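PDB 3O0L: DUF1425 domain-containing protein from Shewanella loihica, which is of unknown function but belongs to the DUF1425 family of the E-set clan, whose members have immunoglobulin-like beta folds, and may be a lipoprotein. Local coordinates for residues A[60-65]-A[93-98]. Sequence-based numbering, arbitrary orientation. Where two conformers were deposited one is given.
Sequences FTWYDI and LSPNAT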
loop_
_atom_site.group_PDB
_atom_site.type_symbol
_atom_site.label_atom_id
_atom_site.label_comp_id
_atom_site.label_asym_id
_atom_site.label_seq_id
_atom_site.Cartn_x
_atom_site.Cartn_y
_atom_site.Cartn_z
ATOM N N PHE A 60 2.742 -13.687 6.140
ATOM C CA PHE A 60 1.815 -13.022 7.044
ATOM C C PHE A 60 2.436 -12.904 8.413
ATOM O O PHE A 60 3.228 -13.759 8.815
ATOM C CB PHE A 60 0.525 -13.828 7.221
ATOM C CG PHE A 60 -0.355 -13.903 5.998
ATOM C CD1 PHE A 60 -1.316 -12.933 5.756
ATOM C CD2 PHE A 60 -0.269 -14.963 5.136
ATOM C CE1 PHE A 60 -2.122 -13.005 4.678
ATOM C CE2 PHE A 60 -1.096 -15.037 4.030
ATOM C CZ PHE A 60 -2.027 -14.064 3.802
ATOM N N THR A 61 2.014 -11.883 9.147
ATOM C CA THR A 61 2.309 -11.755 10.572
ATOM C C THR A 61 0.965 -11.564 11.285
ATOM O O THR A 61 -0.031 -11.115 10.681
ATOM C CB THR A 61 3.226 -10.576 10.880
ATOM O OG1 THR A 61 2.633 -9.401 10.352
ATOM C CG2 THR A 61 4.599 -10.738 10.179
ATOM N N TRP A 62 0.939 -11.916 12.557
ATOM C CA TRP A 62 -0.284 -11.952 13.312
ATOM C C TRP A 62 -0.149 -11.103 14.580
ATOM O O TRP A 62 0.909 -11.068 15.216
ATOM C CB TRP A 62 -0.537 -13.386 13.704
ATOM C CG TRP A 62 -0.841 -14.250 12.557
ATOM C CD1 TRP A 62 0.031 -14.960 11.808
ATOM C CD2 TRP A 62 -2.129 -14.473 11.991
ATOM N NE1 TRP A 62 -0.631 -15.639 10.806
ATOM C CE2 TRP A 62 -1.965 -15.376 10.917
ATOM C CE3 TRP A 62 -3.420 -14.050 12.327
ATOM C CZ2 TRP A 62 -3.045 -15.823 10.145
ATOM C CZ3 TRP A 62 -4.489 -14.484 11.545
ATOM C CH2 TRP A 62 -4.286 -15.360 10.478
ATOM N N TYR A 63 -1.250 -10.461 14.964
ATOM C CA TYR A 63 -1.304 -9.590 16.136
ATOM C C TYR A 63 -2.508 -9.897 17.009
ATOM O O TYR A 63 -3.559 -10.318 16.532
ATOM C CB TYR A 63 -1.359 -8.116 15.699
ATOM C CG TYR A 63 -0.246 -7.778 14.771
ATOM C CD1 TYR A 63 0.998 -7.367 15.253
ATOM C CD2 TYR A 63 -0.401 -7.933 13.407
ATOM C CE1 TYR A 63 2.043 -7.088 14.382
ATOM C CE2 TYR A 63 0.629 -7.656 12.543
ATOM C CZ TYR A 63 1.841 -7.241 13.025
ATOM O OH TYR A 63 2.837 -6.998 12.125
ATOM N N ASP A 64 -2.336 -9.663 18.293
ATOM C CA ASP A 64 -3.385 -9.887 19.281
ATOM C C ASP A 64 -4.103 -8.559 19.507
ATOM O O ASP A 64 -3.813 -7.581 18.813
ATOM C CB ASP A 64 -2.797 -10.452 20.590
ATOM C CG ASP A 64 -1.956 -9.438 21.386
ATOM O OD1 ASP A 64 -1.910 -8.233 21.046
ATOM O OD2 ASP A 64 -1.328 -9.882 22.372
ATOM N N ILE A 65 -5.034 -8.544 20.454
ATOM C CA ILE A 65 -5.871 -7.351 20.700
ATOM C C ILE A 65 -5.057 -6.154 21.170
ATOM O O ILE A 65 -5.431 -5.037 20.872
ATOM C CB ILE A 65 -7.029 -7.661 21.694
ATOM C CG1 ILE A 65 -8.129 -6.584 21.640
ATOM C CG2 ILE A 65 -6.493 -7.837 23.101
ATOM C CD1 ILE A 65 -8.695 -6.322 20.237
ATOM N N LEU A 93 -3.355 -20.105 8.361
ATOM C CA LEU A 93 -4.122 -20.302 9.569
ATOM C C LEU A 93 -3.417 -19.573 10.698
ATOM O O LEU A 93 -2.180 -19.599 10.784
ATOM C CB LEU A 93 -4.188 -21.798 9.850
ATOM C CG LEU A 93 -5.090 -22.281 10.949
ATOM C CD1 LEU A 93 -6.533 -21.882 10.682
ATOM C CD2 LEU A 93 -4.865 -23.830 11.058
ATOM N N SER A 94 -4.180 -18.894 11.541
ATOM C CA SER A 94 -3.641 -18.250 12.749
ATOM C C SER A 94 -2.892 -19.264 13.638
ATOM O O SER A 94 -3.294 -20.425 13.746
ATOM C CB SER A 94 -4.758 -17.613 13.567
ATOM O OG SER A 94 -4.322 -17.343 14.891
ATOM N N PRO A 95 -1.781 -18.840 14.275
ATOM C CA PRO A 95 -1.021 -19.755 15.084
ATOM C C PRO A 95 -1.599 -19.958 16.468
ATOM O O PRO A 95 -1.314 -20.944 17.066
ATOM C CB PRO A 95 0.371 -19.112 15.146
ATOM C CG PRO A 95 0.110 -17.684 15.050
ATOM C CD PRO A 95 -1.121 -17.522 14.183
ATOM N N ASN A 96 -2.422 -19.045 16.973
ATOM C CA ASN A 96 -3.153 -19.334 18.181
ATOM C C ASN A 96 -4.381 -18.451 18.283
ATOM O O ASN A 96 -4.487 -17.403 17.609
ATOM C CB ASN A 96 -2.278 -19.319 19.445
ATOM C CG ASN A 96 -1.921 -17.944 19.943
ATOM O OD1 ASN A 96 -2.793 -17.142 20.282
ATOM N ND2 ASN A 96 -0.623 -17.725 20.155
ATOM N N ALA A 97 -5.290 -18.881 19.130
ATOM C CA ALA A 97 -6.604 -18.219 19.241
ATOM C C ALA A 97 -6.576 -16.778 19.763
ATOM O O ALA A 97 -7.605 -16.080 19.681
ATOM C CB ALA A 97 -7.494 -19.066 20.078
ATOM N N THR A 98 -5.457 -16.292 20.297
ATOM C CA THR A 98 -5.390 -14.881 20.723
ATOM C C THR A 98 -5.191 -13.908 19.567
ATOM O O THR A 98 -5.376 -12.716 19.757
ATOM C CB THR A 98 -4.302 -14.558 21.789
ATOM O OG1 THR A 98 -2.987 -14.641 21.209
ATOM C CG2 THR A 98 -4.443 -15.421 23.034
HETATM O O HOH W 1 -5.961 -10.815 21.693
#
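In this two-sheet beta fold, consistent with the immunoglobulin-like E-set clan, the end of strand 54-63 meets the loop that leaves strand 87-93 and crosses to the other sheet at strand 101-109. The tight part is the Trp-62 indole, one face of which lies against Ser-94 and Pro-95. Its chi1 of -67° sets CG anti to the carbonyl carbon, and chi2 of 91° turns that face onto them. Two CH-pi contacts cover it: Ser-94 CA lies 3.7 Å from the centroid of the Trp-62 six-membered ring, and Pro-95 CD sits 3.6 Å from the centroid of its five-membered ring, only 9° off the normal. Ser-94 CB adds a contact 3.7 Å from Trp-62 CZ3. Leu-40 and Ala-42 of strand 40-48 also touch the indole, so it packs between the sheets. An alanine in place of Trp-62 would remove both CH-pi contacts and would probably loosen the loop's hold on the strand.

Toward exposed Thr-98 less surface is buried: backbones still meet in a CA-H...O contact, Asp-64 CA to Thr-98 O at 3.5 Å, but Asp-64 OD1 accepts from Ala-68 N. The loop shapes itself here through an Asx turn, Asn-96 OD1 accepting from both N and OG1 of Thr-98. Water bridges the segments, accepting from Ile-65 N at 2.7 Å and donating to Thr-98 O at 2.8 Å.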